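Local coordinates for protein putative LacI-family transcriptional regulator (PDB 3GBV) that probably regulates transcription as a LacI-family DNA-binding protein, its periplasmic-binding-protein-type domain presumably sensing a small-molecule effector, at residues L175-L179 and M190-F194. Coordinates in Å, arbitrary orientation, origin at the centre of the assembly. Residue numbers count along the deposited sequence, not the author numbering.
Sequences LELNL and MLDDF
Residues 175-179 form an extended strand and residues 190-194 a turn of alpha-helix, closed by Phe-194 N to Met-190 O at 3.0 Å. The two run nearly antiparallel, at 158°, with axes 9.5 Å apart; the CA atoms of Leu-179 and Met-190 lie 6.6 Å apart, those of Leu-177 and Phe-194 7.3 Å. The CA-to-CB bonds of Leu-175 and Leu-177 point toward the helix, those of Glu-176 and Asn-178 away; Glu-176 forms salt bridges with Arg-142 and Arg-162, and Asn-178 OD1 a hydrogen bond with Arg-142. Leu-177 (chi1 t, chi2 p) sits at the middle of the contact: its CD1 lies 3.6 Å from Met-190 CE, its CD2 3.5 Å from Leu-191 CD1 and 3.9 Å from Phe-194 CB. Phe-194 (chi1 t) places CE1 4.0 Å from Leu-175 CD1. At the other end, Leu-179 CD2 packs 3.5 Å from Met-190 CB and 3.7 Å from Leu-191 CD2. Met-190, a selenomethionine in an all-m rotamer, brings CE to 3.0 Å from Asn-178 O, a tight approach. Such packing of an outermost strand against the following helix, which leads on to strand 203-206 beyond strand 137-144, is characteristic of the Rossmann-like alpha/beta subdomains of LacI-type periplasmic-binding-protein folds.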
ATOM      1  N   LEU A 175       7.903   0.085 -27.637  1.00 37.28           N
ATOM      2  CA  LEU A 175       7.093   0.870 -28.558  1.00 37.67           C
ATOM      3  C   LEU A 175       6.459   2.050 -27.818  1.00 38.39           C
ATOM      4  O   LEU A 175       6.381   2.067 -26.586  1.00 36.59           O
ATOM      5  CB  LEU A 175       5.994  -0.007 -29.169  1.00 38.28           C
ATOM      6  CG  LEU A 175       6.422  -1.259 -29.950  1.00 39.81           C
ATOM      7  CD1 LEU A 175       5.186  -2.039 -30.380  1.00 39.40           C
ATOM      8  CD2 LEU A 175       7.255  -0.869 -31.172  1.00 39.56           C
ATOM      9  N   GLU A 176       6.005   3.035 -28.579  1.00 38.95           N
ATOM     10  CA  GLU A 176       5.386   4.213 -27.999  1.00 40.18           C
ATOM     11  C   GLU A 176       4.165   4.601 -28.820  1.00 39.59           C
ATOM     12  O   GLU A 176       4.180   4.506 -30.044  1.00 40.91           O
ATOM     13  CB  GLU A 176       6.378   5.376 -27.996  1.00 41.78           C
ATOM     14  CG  GLU A 176       7.637   5.129 -27.193  1.00 46.08           C
ATOM     15  CD  GLU A 176       8.741   6.121 -27.529  1.00 48.34           C
ATOM     16  OE1 GLU A 176       9.363   5.959 -28.600  1.00 51.46           O
ATOM     17  OE2 GLU A 176       8.983   7.059 -26.732  1.00 44.88           O
ATOM     18  N   LEU A 177       3.103   5.017 -28.145  1.00 38.96           N
ATOM     19  CA  LEU A 177       1.900   5.451 -28.828  1.00 38.30           C
ATOM     20  C   LEU A 177       1.484   6.751 -28.177  1.00 38.45           C
ATOM     21  O   LEU A 177       1.155   6.779 -26.991  1.00 38.58           O
ATOM     22  CB  LEU A 177       0.773   4.429 -28.692  1.00 39.16           C
ATOM     23  CG  LEU A 177      -0.542   4.924 -29.309  1.00 38.61           C
ATOM     24  CD1 LEU A 177      -0.377   5.102 -30.812  1.00 38.00           C
ATOM     25  CD2 LEU A 177      -1.652   3.941 -29.017  1.00 39.65           C
ATOM     26  N   ASN A 178       1.509   7.828 -28.950  1.00 37.59           N
ATOM     27  CA  ASN A 178       1.136   9.128 -28.426  1.00 38.90           C
ATOM     28  C   ASN A 178      -0.254   9.526 -28.863  1.00 39.89           C
ATOM     29  O   ASN A 178      -0.534   9.633 -30.057  1.00 40.99           O
ATOM     30  CB  ASN A 178       2.125  10.202 -28.886  1.00 38.58           C
ATOM     31  CG  ASN A 178       3.510   9.979 -28.344  1.00 38.46           C
ATOM     32  OD1 ASN A 178       3.722  10.007 -27.137  1.00 39.79           O
ATOM     33  ND2 ASN A 178       4.462   9.749 -29.231  1.00 37.68           N
ATOM     34  N   LEU A 179      -1.129   9.729 -27.887  1.00 40.19           N
ATOM     35  CA  LEU A 179      -2.483  10.171 -28.162  1.00 42.74           C
ATOM     36  C   LEU A 179      -2.399  11.695 -28.078  1.00 45.11           C
ATOM     37  O   LEU A 179      -1.483  12.235 -27.455  1.00 45.74           O
ATOM     38  CB  LEU A 179      -3.446   9.625 -27.104  1.00 41.13           C
ATOM     39  CG  LEU A 179      -3.469   8.098 -26.945  1.00 41.54           C
ATOM     40  CD1 LEU A 179      -4.348   7.714 -25.760  1.00 40.95           C
ATOM     41  CD2 LEU A 179      -3.971   7.444 -28.227  1.00 41.64           C
HETATM   42  N   MSE A 190      -6.321   6.285 -32.957  1.00 42.94           N
HETATM   43  CA  MSE A 190      -4.883   6.076 -32.760  1.00 42.25           C
HETATM   44  C   MSE A 190      -4.669   4.615 -32.352  1.00 39.86           C
HETATM   45  O   MSE A 190      -3.773   3.943 -32.858  1.00 38.29           O
HETATM   46  CB  MSE A 190      -4.343   6.968 -31.635  1.00 44.29           C
HETATM   47  CG  MSE A 190      -4.398   8.481 -31.890  1.00 45.75           C
HETATM   48 SE   MSE A 190      -2.957   9.098 -33.118  1.00 65.73          SE
HETATM   49  CE  MSE A 190      -1.396   8.079 -32.460  1.00 45.68           C
ATOM     50  N   LEU A 191      -5.495   4.138 -31.422  1.00 38.54           N
ATOM     51  CA  LEU A 191      -5.384   2.765 -30.943  1.00 38.17           C
ATOM     52  C   LEU A 191      -5.618   1.737 -32.051  1.00 38.31           C
ATOM     53  O   LEU A 191      -4.866   0.771 -32.165  1.00 37.48           O
ATOM     54  CB  LEU A 191      -6.357   2.506 -29.783  1.00 38.16           C
ATOM     55  CG  LEU A 191      -6.022   2.924 -28.337  1.00 39.06           C
ATOM     56  CD1 LEU A 191      -4.611   2.480 -27.984  1.00 36.80           C
ATOM     57  CD2 LEU A 191      -6.155   4.409 -28.165  1.00 37.80           C
ATOM     58  N   ASP A 192      -6.648   1.941 -32.871  1.00 39.74           N
ATOM     59  CA  ASP A 192      -6.926   1.003 -33.962  1.00 41.17           C
ATOM     60  C   ASP A 192      -5.706   0.828 -34.857  1.00 41.31           C
ATOM     61  O   ASP A 192      -5.309  -0.296 -35.161  1.00 40.73           O
ATOM     62  CB  ASP A 192      -8.108   1.465 -34.821  1.00 41.39           C
ATOM     63  CG  ASP A 192      -9.433   1.390 -34.086  1.00 42.87           C
ATOM     64  OD1 ASP A 192      -9.632   0.434 -33.310  1.00 41.72           O
ATOM     65  OD2 ASP A 192     -10.285   2.282 -34.298  1.00 43.18           O
ATOM     66  N   ASP A 193      -5.110   1.937 -35.282  1.00 42.28           N
ATOM     67  CA  ASP A 193      -3.938   1.856 -36.140  1.00 44.35           C
ATOM     68  C   ASP A 193      -2.796   1.135 -35.434  1.00 44.69           C
ATOM     69  O   ASP A 193      -2.167   0.255 -36.014  1.00 45.28           O
ATOM     70  CB  ASP A 193      -3.486   3.257 -36.584  1.00 45.02           C
ATOM     71  CG  ASP A 193      -4.478   3.918 -37.547  1.00 47.32           C
ATOM     72  OD1 ASP A 193      -4.956   3.229 -38.475  1.00 48.64           O
ATOM     73  OD2 ASP A 193      -4.775   5.123 -37.389  1.00 47.13           O
ATOM     74  N   PHE A 194      -2.545   1.488 -34.175  1.00 45.16           N
ATOM     75  CA  PHE A 194      -1.467   0.859 -33.416  1.00 44.37           C
ATOM     76  C   PHE A 194      -1.632  -0.650 -33.295  1.00 43.63           C
ATOM     77  O   PHE A 194      -0.721  -1.408 -33.620  1.00 44.03           O
ATOM     78  CB  PHE A 194      -1.367   1.460 -32.005  1.00 42.85           C
ATOM     79  CG  PHE A 194      -0.376   0.749 -31.119  1.00 40.88           C
ATOM     80  CD1 PHE A 194       0.987   0.986 -31.250  1.00 40.50           C
ATOM     81  CD2 PHE A 194      -0.804  -0.210 -30.201  1.00 39.09           C
ATOM     82  CE1 PHE A 194       1.912   0.275 -30.486  1.00 40.79           C
ATOM     83  CE2 PHE A 194       0.113  -0.928 -29.432  1.00 39.66           C
ATOM     84  CZ  PHE A 194       1.474  -0.687 -29.574  1.00 39.76           C
TER